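Local coordinates for protein VESB protease (Vibrio cholerae, PDB 4LK4) that probably cleaves proteins outside the cell as a secreted trypsin-like serine endopeptidase of the S1 family, fused to an Ig-like domain, at residues Asn102-Val107 against Ser235-Trp240; Ile118-Pro123 against Arg209-Ile214; Lys88-Leu93 against Leu248-Val253; Thr183-Ala188 against Tyr231-Tyr236; Leu135-Trp140 against Gly201-Lys206. The protein carries 1 engineered substitution. All blocks are in the same frame, centred on the assembly; numbering follows the deposited sequence.

Interaction 1 of 5, residues Asn102-Val107 against Ser235-Trp240; sequences NDIAIV and SYFRDW
I104 pushes its CG2 methyl between the rings of F237 and W240, at the place where the C-terminal helix of the trypsin-like domain docks on barrel strand 105-109. This is the tight part. CG2 sits almost exactly on the normal of the F237 ring, 4.3 Å from its centroid, and also lies over the six-membered ring of W240. I104 CG1 is anti to the backbone N (chi1 -172°) and meets W240 CZ3; CD1 beyond it lies 3.9 Å from F237 CB. Further along the strand, I106 CG1 meets W240 CZ3 at 3.8 Å. D103 turns the other way and hydrogen-bonds H56, consistent with the Asp-His pair of a catalytic triad. The looser side lies toward N102 and Y236. There Y236, largely solvent-exposed, brings CD2 over the F237 face opposite I104, while N102 is anchored through ND2 to S94 O. The N102 amide stands nearly perpendicular to the F237 ring, OD1 lying in the ring plane 3.4 Å from F237 CZ.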
# COMPACT_ATOMS: atom_id res chain seq x y z
N ASN A 102 4.74 9.17 2.20
CA ASN A 102 3.73 8.22 2.59
C ASN A 102 3.40 7.30 1.45
O ASN A 102 2.24 7.03 1.18
CB ASN A 102 2.51 8.93 3.13
CG ASN A 102 2.88 10.00 4.12
OD1 ASN A 102 3.57 9.75 5.11
ND2 ASN A 102 2.45 11.22 3.84
N ASP A 103 4.45 6.81 0.80
CA ASP A 103 4.31 6.00 -0.39
C ASP A 103 4.06 4.57 0.03
O ASP A 103 4.96 3.74 0.03
CB ASP A 103 5.57 6.10 -1.24
CG ASP A 103 5.42 5.49 -2.62
OD1 ASP A 103 4.28 5.22 -3.05
OD2 ASP A 103 6.47 5.28 -3.27
N ILE A 104 2.82 4.28 0.40
CA ILE A 104 2.49 2.96 0.83
C ILE A 104 1.06 2.63 0.47
O ILE A 104 0.20 3.51 0.46
CB ILE A 104 2.72 2.84 2.34
CG1 ILE A 104 2.55 1.38 2.79
CG2 ILE A 104 1.81 3.78 3.11
CD1 ILE A 104 2.99 1.14 4.22
N ALA A 105 0.83 1.35 0.19
CA ALA A 105 -0.48 0.86 -0.22
C ALA A 105 -0.69 -0.59 0.15
O ALA A 105 0.24 -1.34 0.26
CB ALA A 105 -0.64 1.02 -1.73
N ILE A 106 -1.95 -0.97 0.29
CA ILE A 106 -2.34 -2.36 0.52
C ILE A 106 -3.17 -2.82 -0.67
O ILE A 106 -4.06 -2.11 -1.12
CB ILE A 106 -3.23 -2.51 1.79
CG1 ILE A 106 -2.43 -2.19 3.05
CG2 ILE A 106 -3.85 -3.90 1.88
CD1 ILE A 106 -1.21 -3.07 3.23
N VAL A 107 -2.87 -4.01 -1.18
CA VAL A 107 -3.72 -4.63 -2.16
C VAL A 107 -4.50 -5.73 -1.45
O VAL A 107 -3.91 -6.63 -0.88
CB VAL A 107 -2.91 -5.21 -3.33
CG1 VAL A 107 -3.84 -5.76 -4.41
CG2 VAL A 107 -1.99 -4.14 -3.91
N SER A 235 8.33 0.30 9.81
CA SER A 235 8.13 0.47 11.26
C SER A 235 7.18 1.61 11.57
O SER A 235 6.29 1.48 12.41
CB SER A 235 9.44 0.75 11.96
OG SER A 235 10.19 -0.43 12.01
N TYR A 236 7.35 2.71 10.86
CA TYR A 236 6.61 3.92 11.11
C TYR A 236 5.16 3.71 10.72
O TYR A 236 4.30 4.51 11.10
CB TYR A 236 7.27 5.05 10.30
CG TYR A 236 6.60 6.41 10.34
CD1 TYR A 236 6.86 7.31 11.37
CD2 TYR A 236 5.75 6.81 9.35
CE1 TYR A 236 6.26 8.56 11.42
CE2 TYR A 236 5.14 8.05 9.38
CZ TYR A 236 5.41 8.92 10.42
OH TYR A 236 4.82 10.15 10.45
N PHE A 237 4.88 2.68 9.91
CA PHE A 237 3.55 2.49 9.32
C PHE A 237 2.75 1.27 9.82
O PHE A 237 1.69 0.96 9.26
CB PHE A 237 3.65 2.50 7.77
CG PHE A 237 3.70 3.90 7.17
CD1 PHE A 237 2.70 4.82 7.43
CD2 PHE A 237 4.76 4.28 6.36
CE1 PHE A 237 2.76 6.09 6.88
CE2 PHE A 237 4.84 5.54 5.83
CZ PHE A 237 3.83 6.46 6.08
N ARG A 238 3.20 0.62 10.89
CA ARG A 238 2.55 -0.59 11.38
C ARG A 238 1.06 -0.41 11.68
O ARG A 238 0.25 -1.26 11.31
CB ARG A 238 3.29 -1.12 12.59
CG ARG A 238 4.72 -1.56 12.29
CD ARG A 238 4.74 -2.62 11.22
NE ARG A 238 3.79 -3.67 11.55
CZ ARG A 238 4.07 -4.73 12.32
NH1 ARG A 238 5.28 -4.91 12.82
NH2 ARG A 238 3.11 -5.61 12.58
N ASP A 239 0.70 0.70 12.34
CA ASP A 239 -0.70 0.96 12.64
C ASP A 239 -1.50 1.20 11.38
O ASP A 239 -2.66 0.76 11.29
CB ASP A 239 -0.87 2.17 13.57
CG ASP A 239 -0.36 1.90 14.97
OD1 ASP A 239 -0.04 0.74 15.31
OD2 ASP A 239 -0.25 2.87 15.73
N TRP A 240 -0.92 1.92 10.43
CA TRP A 240 -1.67 2.20 9.20
C TRP A 240 -1.94 0.88 8.48
O TRP A 240 -3.04 0.64 7.97
CB TRP A 240 -0.94 3.20 8.32
CG TRP A 240 -1.70 3.52 7.09
CD1 TRP A 240 -2.63 4.50 6.94
CD2 TRP A 240 -1.64 2.81 5.85
NE1 TRP A 240 -3.15 4.47 5.67
CE2 TRP A 240 -2.56 3.43 4.98
CE3 TRP A 240 -0.92 1.70 5.39
CZ2 TRP A 240 -2.77 2.99 3.68
CZ3 TRP A 240 -1.13 1.26 4.11
CH2 TRP A 240 -2.06 1.91 3.27

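Interaction 2 of 5, residues Ile118-Pro123 against Arg209-Ile214; sequences ITLAGP and REQLGI
A lone beta bridge between L120 and Q211 ties the linker joining the two barrels of the trypsin-like domain to strand 211-216. Both bonds of the bridge use the backbone of Q211. Its N donates to T119 O at 2.8 Å, and A121 N to Q211 O at 2.9 Å. Beside them, E210 CA makes a CH contact with T119 O, and a water spans T119 N and R209 O. The Q211 side chain leaves anti to its own backbone N (chi1 177°) and runs out extended alongside L120. I118 crosses it at about a right angle, CD1 lying 3.4 Å from Q211 OE1. The amide is held at both ends: OE1 is hydrogen-bonded to S44 of strand 39-46 in the first barrel, and NE2 donates to G213 O at 3.0 Å. A121 CB packs over L212 CA. Just there L212 and G213 both face I203, a classic beta bulge in strand 211-216.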
# COMPACT_ATOMS: atom_id res chain seq x y z
N ILE A 118 5.34 -12.68 4.93
CA ILE A 118 6.52 -12.02 5.42
C ILE A 118 6.27 -11.54 6.85
O ILE A 118 5.15 -11.37 7.26
CB ILE A 118 6.88 -10.84 4.51
CG1 ILE A 118 8.36 -10.49 4.70
CG2 ILE A 118 5.93 -9.65 4.71
CD1 ILE A 118 8.92 -9.73 3.51
N THR A 119 7.33 -11.34 7.59
CA THR A 119 7.25 -10.79 8.92
C THR A 119 7.71 -9.36 8.79
O THR A 119 8.78 -9.08 8.23
CB THR A 119 8.13 -11.60 9.89
OG1 THR A 119 7.64 -12.94 9.95
CG2 THR A 119 8.10 -10.99 11.30
N LEU A 120 6.87 -8.46 9.26
CA LEU A 120 7.15 -7.04 9.17
C LEU A 120 7.97 -6.62 10.35
O LEU A 120 7.87 -7.22 11.41
CB LEU A 120 5.84 -6.26 9.15
CG LEU A 120 4.95 -6.39 7.92
CD1 LEU A 120 3.80 -5.41 8.01
CD2 LEU A 120 5.72 -6.15 6.65
N ALA A 121 8.79 -5.60 10.18
CA ALA A 121 9.58 -5.08 11.29
C ALA A 121 8.66 -4.43 12.36
O ALA A 121 7.62 -3.87 12.04
CB ALA A 121 10.59 -4.08 10.79
N GLY A 122 9.09 -4.52 13.62
CA GLY A 122 8.35 -3.99 14.75
C GLY A 122 8.35 -2.48 14.73
O GLY A 122 9.24 -1.85 14.17
N PRO A 123 7.34 -1.87 15.34
CA PRO A 123 7.30 -0.40 15.34
C PRO A 123 8.61 0.26 15.82
O PRO A 123 8.97 1.32 15.33
CB PRO A 123 6.16 -0.07 16.32
CG PRO A 123 5.41 -1.35 16.53
CD PRO A 123 6.27 -2.50 16.13
N ARG A 209 15.55 -11.06 8.61
CA ARG A 209 14.68 -11.04 7.42
C ARG A 209 13.38 -10.27 7.58
O ARG A 209 12.51 -10.38 6.74
CB ARG A 209 14.31 -12.45 6.94
CG ARG A 209 15.41 -13.49 6.94
CD ARG A 209 16.63 -13.05 6.17
NE ARG A 209 16.37 -12.93 4.74
CZ ARG A 209 17.29 -12.61 3.84
NH1 ARG A 209 18.56 -12.36 4.23
NH2 ARG A 209 16.95 -12.52 2.56
N GLU A 210 13.24 -9.50 8.65
CA GLU A 210 12.00 -8.76 8.87
C GLU A 210 11.97 -7.69 7.77
O GLU A 210 13.01 -7.12 7.43
CB GLU A 210 11.96 -8.13 10.28
CG GLU A 210 12.06 -9.11 11.48
CD GLU A 210 13.51 -9.52 11.89
OE1 GLU A 210 14.54 -9.09 11.29
OE2 GLU A 210 13.63 -10.31 12.86
N GLN A 211 10.79 -7.43 7.19
CA GLN A 211 10.69 -6.38 6.19
C GLN A 211 10.71 -5.04 6.86
O GLN A 211 9.80 -4.70 7.60
CB GLN A 211 9.43 -6.51 5.35
CG GLN A 211 9.28 -5.37 4.35
CD GLN A 211 8.13 -5.59 3.37
OE1 GLN A 211 7.44 -6.62 3.38
NE2 GLN A 211 7.94 -4.63 2.50
N LEU A 212 11.77 -4.29 6.62
CA LEU A 212 11.97 -2.99 7.21
C LEU A 212 11.36 -1.92 6.30
O LEU A 212 11.01 -0.85 6.75
CB LEU A 212 13.46 -2.73 7.33
CG LEU A 212 13.90 -1.38 7.90
CD1 LEU A 212 13.56 -1.28 9.37
CD2 LEU A 212 15.40 -1.21 7.73
N GLY A 213 11.28 -2.17 5.01
CA GLY A 213 10.97 -1.10 4.10
C GLY A 213 10.33 -1.55 2.82
O GLY A 213 10.26 -2.76 2.56
N ILE A 214 9.88 -0.56 2.03
CA ILE A 214 9.26 -0.76 0.73
C ILE A 214 9.99 0.08 -0.31
O ILE A 214 10.18 1.28 -0.12
CB ILE A 214 7.80 -0.30 0.72
CG1 ILE A 214 7.00 -1.00 1.80
CG2 ILE A 214 7.13 -0.61 -0.60
CD1 ILE A 214 5.69 -0.32 2.10
O HOH W 1 10.15 -12.08 6.91

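Interaction 3 of 5, residues Lys88-Leu93 against Leu248-Val253; sequences KIYRHL and LSYDQV
Q252 of the Ig-like domain plugs its amide into the backbone of R91, at the seam where the 248-250 part of the Ig-like strand crosses the 88-91 part of a protease barrel strand at 94°. Followed outward, its CB lies 4.1 Å from Y90 CD2. The side chain then leaves anti to the backbone N (chi1 -163°) and stays extended, its CG skirting L93 CD2. At the tip, OE1 accepts from R91 N at 2.9 Å and NE2 donates to R91 O at 2.7 Å, so two bonds to one residue fix the rotation of the amide. L93 meets this amide tip to tip. A water adds to the seam, donating to I89 O and Y250 O and accepting from Q252 N.

The second anchor is Y90, whose OH accepts from Y250 N at 2.9 Å and is also hydrogen-bonded to E108. On the way there, Y90 CE2 passes over one face of the Y250 ring, 3.7 Å from Y250 CE1, with the two planes inclined at 51°. K88 contributes mostly its aliphatic part: CE touches D251 OD1 at 3.3 Å, but NZ stays beyond salt-bridge range, and D251 OD2 is taken by T269 N. At the other end, beyond Q252, the seam closes on an apolar touch, L93 CD2 against V253 CG2 at 3.7 Å.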
# COMPACT_ATOMS: atom_id res chain seq x y z
N LYS A 88 -9.46 -4.78 -4.04
CA LYS A 88 -9.38 -3.40 -3.56
C LYS A 88 -7.96 -2.92 -3.34
O LYS A 88 -7.05 -3.69 -3.02
CB LYS A 88 -10.20 -3.25 -2.26
CG LYS A 88 -11.71 -3.41 -2.42
CD LYS A 88 -12.38 -2.10 -2.82
CE LYS A 88 -13.77 -2.26 -3.48
NZ LYS A 88 -14.60 -3.38 -2.98
N ILE A 89 -7.77 -1.62 -3.48
CA ILE A 89 -6.53 -0.96 -3.18
C ILE A 89 -6.77 0.13 -2.12
O ILE A 89 -7.71 0.90 -2.22
CB ILE A 89 -5.91 -0.41 -4.47
CG1 ILE A 89 -5.39 -1.60 -5.31
CG2 ILE A 89 -4.70 0.48 -4.16
CD1 ILE A 89 -4.84 -1.24 -6.68
N TYR A 90 -5.94 0.13 -1.07
CA TYR A 90 -5.94 1.20 -0.09
C TYR A 90 -4.60 1.91 -0.18
O TYR A 90 -3.57 1.29 -0.01
CB TYR A 90 -6.18 0.67 1.33
CG TYR A 90 -7.40 -0.20 1.37
CD1 TYR A 90 -7.33 -1.56 1.11
CD2 TYR A 90 -8.63 0.33 1.60
CE1 TYR A 90 -8.46 -2.35 1.10
CE2 TYR A 90 -9.76 -0.45 1.62
CZ TYR A 90 -9.68 -1.79 1.35
OH TYR A 90 -10.85 -2.55 1.35
N ARG A 91 -4.62 3.20 -0.49
CA ARG A 91 -3.39 3.98 -0.47
C ARG A 91 -3.39 4.91 0.70
O ARG A 91 -4.44 5.29 1.19
CB ARG A 91 -3.29 4.81 -1.74
CG ARG A 91 -3.30 4.00 -3.02
CD ARG A 91 -3.66 4.92 -4.17
NE ARG A 91 -2.49 5.24 -4.95
CZ ARG A 91 -2.30 6.36 -5.64
NH1 ARG A 91 -3.18 7.35 -5.65
NH2 ARG A 91 -1.16 6.48 -6.34
N HIS A 92 -2.22 5.32 1.17
CA HIS A 92 -2.19 6.26 2.27
C HIS A 92 -2.88 7.54 1.83
O HIS A 92 -2.62 8.04 0.76
CB HIS A 92 -0.78 6.56 2.71
CG HIS A 92 -0.71 7.00 4.14
ND1 HIS A 92 -1.02 8.28 4.53
CD2 HIS A 92 -0.42 6.32 5.27
CE1 HIS A 92 -0.90 8.39 5.83
NE2 HIS A 92 -0.54 7.21 6.31
N LEU A 93 -3.78 8.06 2.65
CA LEU A 93 -4.55 9.23 2.27
C LEU A 93 -3.72 10.53 2.32
O LEU A 93 -4.14 11.55 1.76
CB LEU A 93 -5.81 9.33 3.11
CG LEU A 93 -6.85 8.24 2.79
CD1 LEU A 93 -8.07 8.45 3.67
CD2 LEU A 93 -7.27 8.26 1.33
N LEU A 248 -12.14 -5.42 6.89
CA LEU A 248 -13.21 -4.50 6.55
C LEU A 248 -12.86 -4.00 5.16
O LEU A 248 -11.93 -3.21 5.00
CB LEU A 248 -13.27 -3.34 7.55
CG LEU A 248 -14.25 -2.20 7.26
CD1 LEU A 248 -15.64 -2.78 7.04
CD2 LEU A 248 -14.27 -1.15 8.38
N SER A 249 -13.58 -4.49 4.17
CA SER A 249 -13.33 -4.12 2.78
C SER A 249 -14.25 -3.01 2.31
O SER A 249 -15.49 -3.10 2.39
CB SER A 249 -13.52 -5.32 1.87
OG SER A 249 -13.35 -4.94 0.53
N TYR A 250 -13.66 -1.96 1.76
CA TYR A 250 -14.43 -0.85 1.28
C TYR A 250 -13.78 -0.00 0.18
O TYR A 250 -12.57 -0.05 -0.05
CB TYR A 250 -14.74 0.04 2.47
CG TYR A 250 -13.54 0.66 3.12
CD1 TYR A 250 -12.74 -0.06 4.00
CD2 TYR A 250 -13.20 1.98 2.85
CE1 TYR A 250 -11.62 0.52 4.61
CE2 TYR A 250 -12.09 2.57 3.44
CZ TYR A 250 -11.30 1.84 4.33
OH TYR A 250 -10.22 2.45 4.95
N ASP A 251 -14.62 0.79 -0.48
CA ASP A 251 -14.18 1.81 -1.43
C ASP A 251 -13.53 2.96 -0.67
O ASP A 251 -14.19 3.66 0.13
CB ASP A 251 -15.37 2.35 -2.25
CG ASP A 251 -16.16 1.25 -2.95
OD1 ASP A 251 -15.54 0.51 -3.74
OD2 ASP A 251 -17.38 1.11 -2.72
N GLN A 252 -12.24 3.15 -0.90
CA GLN A 252 -11.50 4.18 -0.18
C GLN A 252 -11.66 5.55 -0.82
O GLN A 252 -12.08 6.49 -0.17
CB GLN A 252 -10.03 3.82 -0.14
CG GLN A 252 -9.25 4.59 0.93
CD GLN A 252 -7.74 4.51 0.71
OE1 GLN A 252 -7.27 4.28 -0.40
NE2 GLN A 252 -6.99 4.72 1.77
N VAL A 253 -11.32 5.67 -2.10
CA VAL A 253 -11.20 6.97 -2.74
C VAL A 253 -12.04 6.95 -3.97
O VAL A 253 -11.83 6.13 -4.85
CB VAL A 253 -9.74 7.30 -3.16
CG1 VAL A 253 -9.66 8.64 -3.88
CG2 VAL A 253 -8.82 7.35 -1.96
O HOH W 2 -10.55 0.73 -1.68

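Interaction 4 of 5, residues Thr183-Ala188 against Tyr231-Tyr236; sequences TNFCAA and YTNVSY
F185 and Y231 face each other as an antiparallel hydrogen-bonded pair on strands 184-189 and 229-233 of the second barrel of the trypsin-like fold: F185 N donates to Y231 O at 2.9 Å and Y231 N to F185 O at 2.7 Å. F185 CG sits between its backbone N and carbonyl carbon (chi1 66°), and Y231 CB lies over one face of the ring, toward its rim, 3.7 Å from F185 CZ. The two rings themselves are near parallel but slid apart and barely overlap, so the contact over that face is a CH-pi one from the Y231 methylene. A187 CB adds to the packing at 3.7 Å from Y231 CE1. At the other end N233 N binds T183 O at 2.9 Å, and T183 N sits over one face of the exposed Y236 ring. A water links the hydroxyls of T183 and T232, which are further fixed by N102 N and D103 O. Around this pair of strands, C186 is tied by a disulfide to C168 of helix 165-172, strand 211-216 lies against the other side of 229-233, and R126 of helix 125-128 touches F185 and N233.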
# COMPACT_ATOMS: atom_id res chain seq x y z
N THR A 183 8.47 8.78 7.53
CA THR A 183 7.91 8.05 6.44
C THR A 183 8.90 7.25 5.59
O THR A 183 8.50 6.27 4.96
CB THR A 183 7.15 9.01 5.48
OG1 THR A 183 6.53 8.25 4.44
CG2 THR A 183 8.08 10.02 4.83
N ASN A 184 10.15 7.69 5.48
CA ASN A 184 11.07 6.96 4.65
C ASN A 184 12.51 7.10 5.07
O ASN A 184 12.85 7.97 5.88
CB ASN A 184 10.88 7.31 3.16
CG ASN A 184 11.03 8.79 2.86
OD1 ASN A 184 11.59 9.56 3.64
ND2 ASN A 184 10.55 9.19 1.70
N PHE A 185 13.34 6.19 4.56
CA PHE A 185 14.79 6.18 4.84
C PHE A 185 15.56 5.80 3.58
O PHE A 185 14.98 5.39 2.57
CB PHE A 185 15.11 5.19 5.97
CG PHE A 185 14.87 3.75 5.62
CD1 PHE A 185 15.84 3.00 4.99
CD2 PHE A 185 13.67 3.14 5.93
CE1 PHE A 185 15.62 1.66 4.70
CE2 PHE A 185 13.43 1.83 5.59
CZ PHE A 185 14.41 1.08 4.99
N CYS A 186 16.88 5.88 3.68
CA CYS A 186 17.79 5.65 2.59
C CYS A 186 18.68 4.47 2.85
O CYS A 186 19.04 4.18 3.99
CB CYS A 186 18.73 6.85 2.43
SG CYS A 186 17.97 8.31 1.72
N ALA A 187 19.11 3.83 1.78
CA ALA A 187 20.09 2.79 1.86
C ALA A 187 20.90 2.82 0.60
O ALA A 187 20.40 3.16 -0.47
CB ALA A 187 19.42 1.46 2.02
N ALA A 188 22.16 2.42 0.72
CA ALA A 188 23.10 2.59 -0.35
C ALA A 188 23.58 1.28 -0.89
O ALA A 188 23.90 0.34 -0.15
CB ALA A 188 24.30 3.40 0.13
N TYR A 231 13.34 4.33 0.68
CA TYR A 231 12.47 3.21 1.04
C TYR A 231 11.44 3.66 2.05
O TYR A 231 11.78 4.32 3.04
CB TYR A 231 13.31 2.07 1.63
CG TYR A 231 14.39 1.58 0.70
CD1 TYR A 231 15.62 2.22 0.63
CD2 TYR A 231 14.17 0.50 -0.12
CE1 TYR A 231 16.58 1.80 -0.26
CE2 TYR A 231 15.12 0.05 -1.00
CZ TYR A 231 16.32 0.70 -1.07
OH TYR A 231 17.26 0.20 -1.94
N THR A 232 10.18 3.35 1.80
CA THR A 232 9.15 3.66 2.74
C THR A 232 9.44 2.85 3.99
O THR A 232 9.85 1.69 3.91
CB THR A 232 7.77 3.35 2.18
OG1 THR A 232 7.54 4.15 1.02
CG2 THR A 232 6.70 3.66 3.20
N ASN A 233 9.27 3.50 5.14
CA ASN A 233 9.61 2.96 6.43
C ASN A 233 8.48 2.11 7.07
O ASN A 233 7.53 2.66 7.60
CB ASN A 233 9.98 4.14 7.31
CG ASN A 233 10.30 3.74 8.73
OD1 ASN A 233 10.15 2.57 9.14
ND2 ASN A 233 10.76 4.72 9.51
N VAL A 234 8.60 0.79 7.02
CA VAL A 234 7.54 -0.06 7.51
C VAL A 234 7.28 0.08 9.02
O VAL A 234 6.12 -0.02 9.47
CB VAL A 234 7.79 -1.53 7.14
CG1 VAL A 234 6.90 -2.48 7.92
CG2 VAL A 234 7.55 -1.72 5.66
N SER A 235 8.33 0.30 9.81
CA SER A 235 8.13 0.47 11.26
C SER A 235 7.18 1.61 11.57
O SER A 235 6.29 1.48 12.41
CB SER A 235 9.44 0.75 11.96
OG SER A 235 10.19 -0.43 12.01
N TYR A 236 7.35 2.71 10.86
CA TYR A 236 6.61 3.92 11.11
C TYR A 236 5.16 3.71 10.72
O TYR A 236 4.30 4.51 11.10
CB TYR A 236 7.27 5.05 10.30
CG TYR A 236 6.60 6.41 10.34
CD1 TYR A 236 6.86 7.31 11.37
CD2 TYR A 236 5.75 6.81 9.35
CE1 TYR A 236 6.26 8.56 11.42
CE2 TYR A 236 5.14 8.05 9.38
CZ TYR A 236 5.41 8.92 10.42
OH TYR A 236 4.82 10.15 10.45
O HOH W 3 7.38 6.81 1.78
O HOH W 4 13.00 6.57 8.41
O HOH W 5 19.38 1.32 -2.35

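Interaction 5 of 5, residues Leu135-Trp140 against Gly201-Lys206; sequences LTVAGW and GPIVVK
T136 and V204 exchange the two shorter bonds of this antiparallel pair in the second trypsin-like barrel: T136 N donates to V204 O at 3.0 Å and V204 N to T136 O at 2.9 Å. Farther along, A138 N reaches P202 O at a longer 3.3 Å. Between these bonds CA-H groups fill in; I203 CA, for instance, lies 3.3 Å from T136 O.

On the face carrying T136 and V204 the surroundings are partly polar. K206 lays CB against T136 OG1 at 3.8 Å, and its NZ shares a water with that hydroxyl. Both groups also have D159 as partner, NZ in a salt bridge and OG1 in a hydrogen bond, so the lysine charge is met by an acid on the neighbouring strand 156-162.

The face carrying V137 and I203 is apolar. I203 sends CG1 out anti to its backbone N (chi1 178°), and its CD1 ends between two neighbours, 3.8 Å from L135 CD1 and 3.8 Å from V137 CG2. V160 and V215 close in around this cluster. L135 CD2 turns instead to V205, touching CA at 3.8 Å. The chemistry thus divides by face: backbone bonds join the strands, the apolar side packs on V160 and V215, consistent with the barrel core, and on the other side pairing with D159 probably steadies the K206 charge.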
# COMPACT_ATOMS: atom_id res chain seq x y z
N LEU A 135 21.15 -4.60 4.74
CA LEU A 135 19.81 -4.90 4.32
C LEU A 135 19.84 -5.56 2.96
O LEU A 135 20.80 -5.38 2.21
CB LEU A 135 18.97 -3.61 4.25
CG LEU A 135 19.06 -2.68 5.47
CD1 LEU A 135 18.34 -1.38 5.15
CD2 LEU A 135 18.45 -3.32 6.69
N THR A 136 18.77 -6.28 2.63
CA THR A 136 18.62 -6.92 1.35
C THR A 136 17.29 -6.55 0.68
O THR A 136 16.25 -6.71 1.28
CB THR A 136 18.70 -8.44 1.50
OG1 THR A 136 19.87 -8.80 2.25
CG2 THR A 136 18.75 -9.11 0.13
N VAL A 137 17.39 -6.11 -0.58
CA VAL A 137 16.29 -5.71 -1.43
C VAL A 137 16.02 -6.80 -2.43
O VAL A 137 16.94 -7.45 -2.91
CB VAL A 137 16.66 -4.50 -2.30
CG1 VAL A 137 15.43 -3.96 -2.98
CG2 VAL A 137 17.27 -3.40 -1.45
N ALA A 138 14.77 -6.99 -2.82
CA ALA A 138 14.46 -8.03 -3.79
C ALA A 138 13.44 -7.54 -4.79
O ALA A 138 12.54 -6.78 -4.46
CB ALA A 138 13.97 -9.29 -3.09
N GLY A 139 13.61 -7.96 -6.04
CA GLY A 139 12.67 -7.63 -7.08
C GLY A 139 13.26 -7.89 -8.44
O GLY A 139 14.42 -8.33 -8.55
N TRP A 140 12.49 -7.56 -9.47
CA TRP A 140 12.87 -7.82 -10.85
C TRP A 140 13.69 -6.68 -11.51
O TRP A 140 14.50 -6.92 -12.47
CB TRP A 140 11.65 -8.25 -11.65
CG TRP A 140 11.18 -9.65 -11.27
CD1 TRP A 140 11.50 -10.84 -11.90
CD2 TRP A 140 10.28 -10.00 -10.21
NE1 TRP A 140 10.88 -11.89 -11.26
CE2 TRP A 140 10.13 -11.40 -10.23
CE3 TRP A 140 9.62 -9.26 -9.22
CZ2 TRP A 140 9.33 -12.08 -9.31
CZ3 TRP A 140 8.82 -9.96 -8.30
CH2 TRP A 140 8.68 -11.34 -8.35
N GLY A 201 8.68 -3.43 -3.91
CA GLY A 201 9.25 -4.62 -3.35
C GLY A 201 9.86 -4.38 -1.99
O GLY A 201 10.10 -3.24 -1.58
N PRO A 202 10.10 -5.45 -1.27
CA PRO A 202 10.57 -5.39 0.09
C PRO A 202 12.07 -5.15 0.24
O PRO A 202 12.86 -5.64 -0.56
CB PRO A 202 10.30 -6.81 0.59
CG PRO A 202 10.47 -7.67 -0.64
CD PRO A 202 9.82 -6.83 -1.71
N ILE A 203 12.45 -4.46 1.30
CA ILE A 203 13.83 -4.45 1.77
C ILE A 203 13.73 -5.00 3.19
O ILE A 203 12.90 -4.57 3.97
CB ILE A 203 14.46 -3.04 1.65
CG1 ILE A 203 15.89 -2.98 2.17
CG2 ILE A 203 13.63 -1.98 2.36
CD1 ILE A 203 16.56 -1.65 1.86
N VAL A 204 14.58 -5.96 3.52
CA VAL A 204 14.49 -6.69 4.76
C VAL A 204 15.79 -6.58 5.51
O VAL A 204 16.84 -6.39 4.90
CB VAL A 204 14.18 -8.20 4.51
CG1 VAL A 204 12.96 -8.34 3.60
CG2 VAL A 204 15.34 -8.91 3.87
N VAL A 205 15.76 -6.72 6.83
CA VAL A 205 16.99 -6.73 7.62
C VAL A 205 17.71 -8.02 7.28
O VAL A 205 17.13 -9.10 7.39
CB VAL A 205 16.71 -6.66 9.14
CG1 VAL A 205 17.99 -6.51 9.93
CG2 VAL A 205 15.79 -5.49 9.45
N LYS A 206 18.98 -7.93 6.87
CA LYS A 206 19.70 -9.09 6.38
C LYS A 206 19.75 -10.22 7.42
O LYS A 206 19.50 -11.37 7.07
CB LYS A 206 21.09 -8.71 5.90
CG LYS A 206 21.94 -9.89 5.44
CD LYS A 206 23.06 -9.38 4.56
CE LYS A 206 24.00 -10.50 4.12
NZ LYS A 206 23.52 -11.10 2.83
O HOH W 6 20.49 -11.68 2.24

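How the interactions relate
Interactions 1, 4 and 5 are buried, while 2 and 3 are only partly so. Interactions 4 and 5 lie in one barrel sheet, to which interaction 2 adds strand 211-216 with a linker bridged on it; Y231 packs on I203 and V137. Interaction 1 uses no cross-segment hydrogen bonds, mainly apolar and aromatic packing, yet it is joined to interaction 4 through D103 O and T232 OG1, and to interaction 2 through R238 and A121 O. Interaction 3 stands apart, about 22 Å centre to centre from 2 and 4, bridging two domains with side-chain-to-backbone bonds and water. It meets interaction 1 through neighbouring strands 82-91 and 105-109, and through H92, just past the first of them, stacked on W240.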